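Local structure of YkuI protein (Bacillus subtilis, 2BAS) at residues Leu118-Gly123 against Gln158-Met162; Phe143-Glu149 against Ile171-Asn177; Glu400-Phe405 against Phe416-Tyr421. The protein probably acts as a phosphodiesterase on the second messenger cyclic di-GMP through its EAL domain, which a second, signalling-associated domain follows. One frame throughout, in Å; residues are numbered along the deposited sequence.

Contact 1 (Leu118-Gly123 against Gln158-Met162); sequences LMLDHG and QLYHM
Met119 and Met162, both selenomethionine in this crystal, run past each other in opposite directions. SE of Met119 rests 3.4 Å from CG of Met162, and the two selenium atoms are 3.6 Å apart. The bend of Met119 at chi2 (64°) turns SE toward Met162, and the extended last bond carries CE on to Gln158, 3.4 Å from its CG, the two side chains crossing at about a right angle. The unbranched, flexible side chain of methionine suits this place, selenium standing in for sulfur. Further in, CE of Met162 meets CD2 of Leu118 at 3.8 Å, the two chains meeting at a slant. This is the outer helical layer of the EAL domain, a TIM-barrel-like fold: the turn between helices 115-118 and 124-135 leans on helix 156-167, and Phe152 adds to the packing against Met119 and Leu159. Gly123 begins helix 124-135 from the N-cap position. Its positive phi (70°) is easy for glycine, and a CB here would point toward Met162, whose SE lies 3.8 Å from Gly123 N. On the solvent side, NE2 of Gln158 packs against the His122 ring, in its plane at the edge, 3.3 Å from CE1, without a hydrogen bond.

Contact 2 (Phe143-Glu149 against Ile171-Asn177); sequences FVLEITE and IKIAVDN
Four sound backbone hydrogen bonds stitch Phe143-Glu149 to Ile171-Asn177. Lys172 N gives to Phe143 O, Leu145 N to Lys172 O, Ala174 N to Leu145 O and Ile147 N to Ala174 O, all at 2.9 to 3.0 Å. A fifth bond, from Asp176 N to Ile147 O, is weak. Past it, Thr148 OG1 makes another weak bond, 3.4 Å to OD2 of Asp176, while OD1 of the same carboxylate takes the N-H of Asn177 from above its plane at 2.7 Å. The strands, 28° apart in direction, are parallel neighbours in a beta-alpha-beta unit whose crossover is helix 156-167, part of the EAL barrel. Carboxylates gather at their C-terminal ends, where barrels of this kind usually hold their active site: OE1 of Glu146 is 4.4 Å from OD2 of Asp176, these two acids stand near Glu57 and Glu233, respectively, and Lys197 forms a salt bridge with Glu146 OE2. The face bearing Val144 and Glu146 also carries Ala174, whose small CB fits between CG1 of Val144 (3.7 Å) and CG of Glu146 (3.8 Å). With CG1 opposite the backbone N (chi1 180°), Val144 turns that methyl to Ala174 and sets CG2 against CB of Lys172. On the other face, Leu145 and Ile173 offer branched apolar chains to Leu163 of the crossover helix. Glu149 OE1 is taken by Tyr160 OH, and its OE2 rests 3.5 Å from both methyls of Val175, which the side chain meets at about a right angle.

Contact 3 (Glu400-Phe405 against Phe416-Tyr421); sequences EMIRTF and FIDLPY
Glu400-Phe405 and Phe416-Tyr421 lie on the two strands of a beta hairpin in the antiparallel sheet of the C-terminal domain, their axes 159° apart in direction. Backbone bonds come first. Phe405 and Ile417 form a hydrogen-bonded pair, Phe405 N reaching Ile417 O at 2.7 Å and Ile417 N returning to Phe405 O at 3.0 Å; Leu419 N also gives to Arg403 O.

Two carboxylates supply the side-chain bonds. At the non-hydrogen-bonded pair, Thr404 and Asp418 lie side by side and point the same way, and Thr404 OG1 donates to OD1 of Asp418 at 2.8 Å from above the carboxylate plane. Tyr393 OH shares that hydroxyl, and Arg335 forms a salt bridge with Asp418 OD2, so this buried acid has partners on both oxygens. At the hairpin's open end, Glu400 CG stands between backbone N and carbonyl carbon (chi1 58°) and the rest of the chain is extended, bringing OE1 within 2.9 Å of Tyr421 N, again above the carboxylate plane. Tyr421 starts helix 421-424, so the acid would probably be stabilised by the partial positive charge of that helix end. An alanine in place of Glu400 has no carboxylate, and the N-H of Tyr421 at the helix start would probably be left without its acceptor.

Apolar contacts occupy the face of Phe405, Ile417 and Leu419, which packs on helix 271-311: CB of Phe405 is 4.4 Å from CB of Ile417 and equally far from CD2 of Leu419. Met401 packs on Lys225 of the second subunit, and its CB lies 4.1 Å from CD2 of Tyr421. Met401 O lies in the plane of the Tyr421 ring, 3.4 Å from CD2 at its edge.

Contacts 1 and 2 belong to one domain, their centres 13 Å apart, and their segments alternate along the chain: 118-123, 143-149, 158-162, 171-177. Contact 2 joins two neighbouring strands of the EAL barrel and contact 1 joins elements of the helical layer outside them. The two layers meet where Leu118 packs on Leu145 and Ile147, and Leu159 on Ile147. Contact 3 comes later, in the C-terminal domain beyond the long helix 271-311, its centre 50 Å from contact 1 and 41 Å from contact 2. Within the chain its nearest atoms stay about 29 Å and 23 Å from theirs, but its Met401 packs on Lys225 in the EAL domain of the second subunit.

Contact 1 (Leu118-Gly123 against Gln158-Met162)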
loop_
_atom_site.group_PDB
_atom_site.type_symbol
_atom_site.label_atom_id
_atom_site.label_comp_id
_atom_site.label_asym_id
_atom_site.label_seq_id
_atom_site.Cartn_x
_atom_site.Cartn_y
_atom_site.Cartn_z
ATOM N N LEU A 118 -26.293 -7.605 12.099
ATOM C CA LEU A 118 -25.799 -6.865 13.237
ATOM C C LEU A 118 -26.429 -5.473 13.312
ATOM O O LEU A 118 -26.847 -5.021 14.378
ATOM C CB LEU A 118 -24.276 -6.774 13.140
ATOM C CG LEU A 118 -23.452 -6.506 14.401
ATOM C CD1 LEU A 118 -23.647 -7.599 15.432
ATOM C CD2 LEU A 118 -21.986 -6.393 14.030
HETATM N N MSE A 119 -26.534 -4.818 12.163
HETATM C CA MSE A 119 -26.976 -3.432 12.102
HETATM C C MSE A 119 -28.497 -3.246 12.171
HETATM O O MSE A 119 -28.977 -2.114 12.156
HETATM C CB MSE A 119 -26.407 -2.764 10.848
HETATM C CG MSE A 119 -26.201 -1.264 10.994
HETATM SE SE MSE A 119 -24.861 -0.822 12.361
HETATM C CE MSE A 119 -25.346 1.007 12.673
ATOM N N LEU A 120 -29.252 -4.342 12.249
ATOM C CA LEU A 120 -30.720 -4.265 12.387
ATOM C C LEU A 120 -31.197 -3.565 13.670
ATOM O O LEU A 120 -32.329 -3.070 13.728
ATOM C CB LEU A 120 -31.365 -5.652 12.285
ATOM C CG LEU A 120 -31.428 -6.346 10.920
ATOM C CD1 LEU A 120 -31.866 -7.788 11.093
ATOM C CD2 LEU A 120 -32.354 -5.612 9.961
ATOM N N ASP A 121 -30.337 -3.542 14.689
ATOM C CA ASP A 121 -30.627 -2.882 15.964
ATOM C C ASP A 121 -29.406 -2.139 16.501
ATOM O O ASP A 121 -29.296 -1.923 17.711
ATOM C CB ASP A 121 -31.155 -3.890 17.005
ATOM C CG ASP A 121 -30.073 -4.844 17.536
ATOM O OD1 ASP A 121 -30.286 -5.401 18.634
ATOM O OD2 ASP A 121 -29.019 -5.036 16.881
ATOM N N HIS A 122 -28.501 -1.761 15.592
ATOM C CA HIS A 122 -27.272 -1.014 15.905
ATOM C C HIS A 122 -26.364 -1.773 16.871
ATOM O O HIS A 122 -25.735 -1.167 17.748
ATOM C CB HIS A 122 -27.577 0.381 16.469
ATOM C CG HIS A 122 -28.372 1.253 15.548
ATOM N ND1 HIS A 122 -27.794 2.223 14.757
ATOM C CD2 HIS A 122 -29.704 1.313 15.306
ATOM C CE1 HIS A 122 -28.734 2.838 14.061
ATOM N NE2 HIS A 122 -29.903 2.306 14.377
ATOM N N GLY A 123 -26.315 -3.097 16.713
ATOM C CA GLY A 123 -25.485 -3.955 17.560
ATOM C C GLY A 123 -25.920 -4.114 19.018
ATOM O O GLY A 123 -25.310 -4.879 19.774
ATOM N N GLN A 158 -22.301 4.595 9.226
ATOM C CA GLN A 158 -23.190 4.183 10.302
ATOM C C GLN A 158 -22.629 2.916 10.966
ATOM O O GLN A 158 -22.654 2.782 12.191
ATOM C CB GLN A 158 -24.601 3.935 9.751
ATOM C CG GLN A 158 -25.715 3.802 10.792
ATOM C CD GLN A 158 -26.270 5.131 11.275
ATOM O OE1 GLN A 158 -25.723 6.198 10.989
ATOM N NE2 GLN A 158 -27.375 5.070 12.015
ATOM N N LEU A 159 -22.123 1.994 10.147
ATOM C CA LEU A 159 -21.507 0.771 10.637
ATOM C C LEU A 159 -20.246 1.075 11.438
ATOM O O LEU A 159 -20.023 0.499 12.503
ATOM C CB LEU A 159 -21.165 -0.164 9.473
ATOM C CG LEU A 159 -20.477 -1.501 9.787
ATOM C CD1 LEU A 159 -21.374 -2.418 10.611
ATOM C CD2 LEU A 159 -20.067 -2.198 8.512
ATOM N N TYR A 160 -19.433 1.989 10.914
ATOM C CA TYR A 160 -18.166 2.374 11.533
ATOM C C TYR A 160 -18.418 3.092 12.847
ATOM O O TYR A 160 -17.581 3.072 13.750
ATOM C CB TYR A 160 -17.360 3.254 10.567
ATOM C CG TYR A 160 -16.714 2.500 9.414
ATOM C CD1 TYR A 160 -15.693 3.085 8.657
ATOM C CD2 TYR A 160 -17.096 1.193 9.096
ATOM C CE1 TYR A 160 -15.089 2.396 7.594
ATOM C CE2 TYR A 160 -16.500 0.496 8.046
ATOM C CZ TYR A 160 -15.501 1.100 7.303
ATOM O OH TYR A 160 -14.921 0.404 6.273
ATOM N N HIS A 161 -19.590 3.718 12.935
ATOM C CA HIS A 161 -20.047 4.381 14.147
ATOM C C HIS A 161 -20.228 3.354 15.270
ATOM O O HIS A 161 -19.597 3.489 16.321
ATOM C CB HIS A 161 -21.332 5.174 13.863
ATOM C CG HIS A 161 -21.943 5.817 15.071
ATOM N ND1 HIS A 161 -21.517 7.030 15.565
ATOM C CD2 HIS A 161 -22.970 5.426 15.865
ATOM C CE1 HIS A 161 -22.246 7.353 16.620
ATOM N NE2 HIS A 161 -23.135 6.397 16.823
HETATM N N MSE A 162 -21.041 2.317 15.041
HETATM C CA MSE A 162 -21.240 1.287 16.068
HETATM C C MSE A 162 -20.005 0.431 16.291
HETATM O O MSE A 162 -19.842 -0.148 17.366
HETATM C CB MSE A 162 -22.465 0.399 15.811
HETATM C CG MSE A 162 -22.351 -0.527 14.628
HETATM SE SE MSE A 162 -23.015 -2.329 15.013
HETATM C CE MSE A 162 -21.366 -3.062 15.767
#

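Contact 2 (Phe143-Glu149 against Ile171-Asn177)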
loop_
_atom_site.group_PDB
_atom_site.type_symbol
_atom_site.label_atom_id
_atom_site.label_comp_id
_atom_site.label_asym_id
_atom_site.label_seq_id
_atom_site.Cartn_x
_atom_site.Cartn_y
_atom_site.Cartn_z
ATOM N N PHE A 143 -12.728 -10.912 22.647
ATOM C CA PHE A 143 -13.602 -11.092 21.497
ATOM C C PHE A 143 -13.053 -10.438 20.246
ATOM O O PHE A 143 -12.687 -9.260 20.252
ATOM C CB PHE A 143 -14.999 -10.534 21.770
ATOM C CG PHE A 143 -15.775 -11.311 22.797
ATOM C CD1 PHE A 143 -15.976 -10.789 24.077
ATOM C CD2 PHE A 143 -16.311 -12.562 22.492
ATOM C CE1 PHE A 143 -16.705 -11.498 25.030
ATOM C CE2 PHE A 143 -17.031 -13.276 23.446
ATOM C CZ PHE A 143 -17.232 -12.744 24.713
ATOM N N VAL A 144 -13.003 -11.211 19.168
ATOM C CA VAL A 144 -12.652 -10.658 17.870
ATOM C C VAL A 144 -13.867 -10.739 16.938
ATOM O O VAL A 144 -14.263 -11.815 16.486
ATOM C CB VAL A 144 -11.388 -11.307 17.270
ATOM C CG1 VAL A 144 -11.074 -10.693 15.924
ATOM C CG2 VAL A 144 -10.200 -11.103 18.196
ATOM N N LEU A 145 -14.459 -9.577 16.691
ATOM C CA LEU A 145 -15.599 -9.448 15.813
ATOM C C LEU A 145 -15.131 -9.260 14.363
ATOM O O LEU A 145 -14.595 -8.204 13.994
ATOM C CB LEU A 145 -16.446 -8.262 16.263
ATOM C CG LEU A 145 -17.844 -8.081 15.698
ATOM C CD1 LEU A 145 -18.798 -9.046 16.384
ATOM C CD2 LEU A 145 -18.312 -6.655 15.915
ATOM N N GLU A 146 -15.327 -10.299 13.553
ATOM C CA GLU A 146 -14.993 -10.246 12.143
ATOM C C GLU A 146 -16.157 -9.662 11.352
ATOM O O GLU A 146 -17.286 -10.140 11.450
ATOM C CB GLU A 146 -14.643 -11.629 11.609
ATOM C CG GLU A 146 -13.445 -12.315 12.265
ATOM C CD GLU A 146 -13.187 -13.717 11.690
ATOM O OE1 GLU A 146 -13.503 -13.962 10.495
ATOM O OE2 GLU A 146 -12.659 -14.575 12.436
ATOM N N ILE A 147 -15.876 -8.628 10.573
ATOM C CA ILE A 147 -16.886 -7.979 9.758
ATOM C C ILE A 147 -16.540 -8.092 8.267
ATOM O O ILE A 147 -15.365 -8.043 7.884
ATOM C CB ILE A 147 -17.064 -6.486 10.162
ATOM C CG1 ILE A 147 -17.269 -6.346 11.676
ATOM C CG2 ILE A 147 -18.255 -5.863 9.435
ATOM C CD1 ILE A 147 -18.598 -6.929 12.195
ATOM N N THR A 148 -17.569 -8.271 7.442
ATOM C CA THR A 148 -17.415 -8.316 5.995
ATOM C C THR A 148 -18.199 -7.143 5.416
ATOM O O THR A 148 -19.433 -7.162 5.395
ATOM C CB THR A 148 -17.941 -9.645 5.394
ATOM O OG1 THR A 148 -17.436 -10.754 6.146
ATOM C CG2 THR A 148 -17.512 -9.789 3.936
ATOM N N GLU A 149 -17.479 -6.122 4.957
ATOM C CA GLU A 149 -18.116 -4.908 4.429
ATOM C C GLU A 149 -18.460 -5.044 2.955
ATOM O O GLU A 149 -19.085 -4.160 2.376
ATOM C CB GLU A 149 -17.219 -3.690 4.616
ATOM C CG GLU A 149 -16.542 -3.594 5.957
ATOM C CD GLU A 149 -15.349 -2.681 5.893
ATOM O OE1 GLU A 149 -15.376 -1.724 5.089
ATOM O OE2 GLU A 149 -14.381 -2.923 6.638
ATOM N N ILE A 171 -13.362 -4.548 22.853
ATOM C CA ILE A 171 -13.590 -5.551 21.808
ATOM C C ILE A 171 -12.640 -5.349 20.610
ATOM O O ILE A 171 -12.402 -4.219 20.172
ATOM C CB ILE A 171 -15.072 -5.530 21.336
ATOM C CG1 ILE A 171 -16.015 -5.814 22.521
ATOM C CG2 ILE A 171 -15.297 -6.509 20.195
ATOM C CD1 ILE A 171 -17.472 -5.447 22.287
ATOM N N LYS A 172 -12.084 -6.446 20.104
ATOM C CA LYS A 172 -11.186 -6.379 18.950
ATOM C C LYS A 172 -11.951 -6.537 17.635
ATOM O O LYS A 172 -12.931 -7.289 17.550
ATOM C CB LYS A 172 -10.048 -7.395 19.089
ATOM C CG LYS A 172 -9.073 -7.020 20.216
ATOM C CD LYS A 172 -7.989 -8.059 20.490
ATOM C CE LYS A 172 -7.285 -7.784 21.833
ATOM N NZ LYS A 172 -6.759 -6.384 21.979
ATOM N N ILE A 173 -11.512 -5.811 16.614
ATOM C CA ILE A 173 -12.212 -5.795 15.333
ATOM C C ILE A 173 -11.333 -6.256 14.170
ATOM O O ILE A 173 -10.260 -5.708 13.912
ATOM C CB ILE A 173 -12.872 -4.415 15.074
ATOM C CG1 ILE A 173 -14.076 -4.248 16.007
ATOM C CG2 ILE A 173 -13.339 -4.288 13.635
ATOM C CD1 ILE A 173 -14.451 -2.828 16.246
ATOM N N ALA A 174 -11.803 -7.296 13.497
ATOM C CA ALA A 174 -11.126 -7.861 12.357
ATOM C C ALA A 174 -11.945 -7.534 11.123
ATOM O O ALA A 174 -13.161 -7.667 11.147
ATOM C CB ALA A 174 -11.010 -9.351 12.518
ATOM N N VAL A 175 -11.278 -7.073 10.067
ATOM C CA VAL A 175 -11.924 -6.879 8.772
ATOM C C VAL A 175 -11.575 -8.091 7.890
ATOM O O VAL A 175 -10.460 -8.614 7.938
ATOM C CB VAL A 175 -11.544 -5.527 8.115
ATOM C CG1 VAL A 175 -12.010 -5.459 6.681
ATOM C CG2 VAL A 175 -12.171 -4.370 8.887
ATOM N N ASP A 176 -12.495 -8.499 7.077
ATOM C CA ASP A 176 -12.477 -9.749 6.306
ATOM C C ASP A 176 -12.290 -9.445 4.804
ATOM O O ASP A 176 -12.495 -8.309 4.358
ATOM C CB ASP A 176 -13.803 -10.492 6.507
ATOM C CG ASP A 176 -13.691 -11.992 6.252
ATOM O OD1 ASP A 176 -12.577 -12.492 5.841
ATOM O OD2 ASP A 176 -14.713 -12.756 6.449
ATOM N N ASN A 177 -11.897 -10.494 4.088
ATOM C CA ASN A 177 -11.665 -10.474 2.615
ATOM C C ASN A 177 -10.800 -9.291 2.149
ATOM O O ASN A 177 -11.155 -8.557 1.215
ATOM C CB ASN A 177 -12.991 -10.355 1.859
ATOM C CG ASN A 177 -13.961 -11.497 2.149
ATOM O OD1 ASN A 177 -13.568 -12.504 2.732
ATOM N ND2 ASN A 177 -15.221 -11.397 1.772
#

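Contact 3 (Glu400-Phe405 against Phe416-Tyr421)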
loop_
_atom_site.group_PDB
_atom_site.type_symbol
_atom_site.label_atom_id
_atom_site.label_comp_id
_atom_site.label_asym_id
_atom_site.label_seq_id
_atom_site.Cartn_x
_atom_site.Cartn_y
_atom_site.Cartn_z
ATOM N N GLU A 400 8.505 -2.449 -18.183
ATOM C CA GLU A 400 9.002 -3.712 -17.647
ATOM C C GLU A 400 9.603 -3.511 -16.271
ATOM O O GLU A 400 9.988 -2.403 -15.913
ATOM C CB GLU A 400 10.005 -4.383 -18.600
ATOM C CG GLU A 400 11.225 -3.547 -18.944
ATOM C CD GLU A 400 12.271 -4.314 -19.761
ATOM O OE1 GLU A 400 13.476 -4.141 -19.468
ATOM O OE2 GLU A 400 11.898 -5.082 -20.689
HETATM N N MSE A 401 9.645 -4.598 -15.513
HETATM C CA MSE A 401 10.207 -4.617 -14.182
HETATM C C MSE A 401 11.715 -4.443 -14.291
HETATM O O MSE A 401 12.394 -5.257 -14.942
HETATM C CB MSE A 401 9.875 -5.945 -13.473
HETATM C CG MSE A 401 8.384 -6.173 -13.199
HETATM SE SE MSE A 401 7.511 -4.740 -12.144
HETATM C CE MSE A 401 8.241 -5.170 -10.373
ATOM N N ILE A 402 12.228 -3.394 -13.653
ATOM C CA ILE A 402 13.651 -3.084 -13.645
ATOM C C ILE A 402 14.220 -2.899 -12.208
ATOM O O ILE A 402 13.510 -3.014 -11.196
ATOM C CB ILE A 402 13.917 -1.780 -14.450
ATOM C CG1 ILE A 402 13.156 -0.598 -13.829
ATOM C CG2 ILE A 402 13.473 -1.948 -15.919
ATOM C CD1 ILE A 402 13.835 0.752 -14.026
ATOM N N ARG A 403 15.509 -2.611 -12.144
ATOM C CA ARG A 403 16.173 -2.138 -10.932
ATOM C C ARG A 403 17.094 -1.007 -11.359
ATOM O O ARG A 403 17.642 -1.044 -12.459
ATOM C CB ARG A 403 16.974 -3.254 -10.259
ATOM C CG ARG A 403 16.160 -4.169 -9.328
ATOM C CD ARG A 403 17.045 -5.275 -8.709
ATOM N NE ARG A 403 16.683 -5.587 -7.323
ATOM C CZ ARG A 403 16.175 -6.744 -6.917
ATOM N NH1 ARG A 403 15.956 -7.708 -7.780
ATOM N NH2 ARG A 403 15.889 -6.942 -5.644
ATOM N N THR A 404 17.231 -0.000 -10.505
ATOM C CA THR A 404 18.103 1.158 -10.728
ATOM C C THR A 404 19.262 1.036 -9.758
ATOM O O THR A 404 19.052 0.684 -8.596
ATOM C CB THR A 404 17.382 2.493 -10.399
ATOM O OG1 THR A 404 16.257 2.683 -11.266
ATOM C CG2 THR A 404 18.340 3.722 -10.520
ATOM N N PHE A 405 20.473 1.332 -10.229
ATOM C CA PHE A 405 21.660 1.366 -9.376
ATOM C C PHE A 405 22.158 2.806 -9.173
ATOM O O PHE A 405 22.442 3.490 -10.154
ATOM C CB PHE A 405 22.774 0.503 -9.957
ATOM C CG PHE A 405 23.983 0.440 -9.090
ATOM C CD1 PHE A 405 24.063 -0.494 -8.055
ATOM C CD2 PHE A 405 25.033 1.337 -9.270
ATOM C CE1 PHE A 405 25.177 -0.546 -7.233
ATOM C CE2 PHE A 405 26.160 1.288 -8.440
ATOM C CZ PHE A 405 26.228 0.352 -7.423
ATOM N N PHE A 416 22.884 7.478 -12.018
ATOM C CA PHE A 416 21.812 6.513 -12.000
ATOM C C PHE A 416 21.919 5.633 -13.228
ATOM O O PHE A 416 22.069 6.129 -14.358
ATOM C CB PHE A 416 20.473 7.224 -11.901
ATOM C CG PHE A 416 20.351 8.080 -10.680
ATOM C CD1 PHE A 416 20.769 9.411 -10.702
ATOM C CD2 PHE A 416 19.863 7.548 -9.498
ATOM C CE1 PHE A 416 20.695 10.200 -9.574
ATOM C CE2 PHE A 416 19.775 8.322 -8.367
ATOM C CZ PHE A 416 20.185 9.650 -8.398
ATOM N N ILE A 417 21.912 4.324 -12.984
ATOM C CA ILE A 417 22.012 3.318 -14.030
ATOM C C ILE A 417 20.824 2.371 -13.903
ATOM O O ILE A 417 20.713 1.652 -12.914
ATOM C CB ILE A 417 23.290 2.506 -13.885
ATOM C CG1 ILE A 417 24.523 3.415 -13.933
ATOM C CG2 ILE A 417 23.353 1.458 -14.951
ATOM C CD1 ILE A 417 25.805 2.727 -13.475
ATOM N N ASP A 418 19.933 2.385 -14.891
ATOM C CA ASP A 418 18.758 1.504 -14.892
ATOM C C ASP A 418 19.125 0.189 -15.551
ATOM O O ASP A 418 19.744 0.187 -16.608
ATOM C CB ASP A 418 17.579 2.167 -15.624
ATOM C CG ASP A 418 17.049 3.414 -14.895
ATOM O OD1 ASP A 418 17.330 3.583 -13.679
ATOM O OD2 ASP A 418 16.343 4.227 -15.543
ATOM N N LEU A 419 18.759 -0.929 -14.936
ATOM C CA LEU A 419 19.098 -2.241 -15.513
ATOM C C LEU A 419 17.877 -2.861 -16.199
ATOM O O LEU A 419 16.779 -2.842 -15.647
ATOM C CB LEU A 419 19.643 -3.215 -14.451
ATOM C CG LEU A 419 20.554 -2.817 -13.287
ATOM C CD1 LEU A 419 21.368 -4.023 -12.884
ATOM C CD2 LEU A 419 21.487 -1.676 -13.591
ATOM N N PRO A 420 18.066 -3.433 -17.402
ATOM C CA PRO A 420 16.919 -3.994 -18.110
ATOM C C PRO A 420 16.492 -5.303 -17.482
ATOM O O PRO A 420 17.291 -5.934 -16.793
ATOM C CB PRO A 420 17.465 -4.229 -19.520
ATOM C CG PRO A 420 18.930 -4.453 -19.339
ATOM C CD PRO A 420 19.330 -3.618 -18.144
ATOM N N TYR A 421 15.243 -5.700 -17.701
ATOM C CA TYR A 421 14.755 -7.013 -17.250
ATOM C C TYR A 421 15.568 -8.159 -17.865
ATOM O O TYR A 421 15.745 -9.201 -17.233
ATOM C CB TYR A 421 13.256 -7.188 -17.593
ATOM C CG TYR A 421 12.595 -8.454 -17.053
ATOM C CD1 TYR A 421 12.438 -9.564 -17.854
ATOM C CD2 TYR A 421 12.116 -8.517 -15.744
ATOM C CE1 TYR A 421 11.833 -10.722 -17.367
ATOM C CE2 TYR A 421 11.504 -9.663 -15.248
ATOM C CZ TYR A 421 11.361 -10.753 -16.050
ATOM O OH TYR A 421 10.742 -11.905 -15.556
#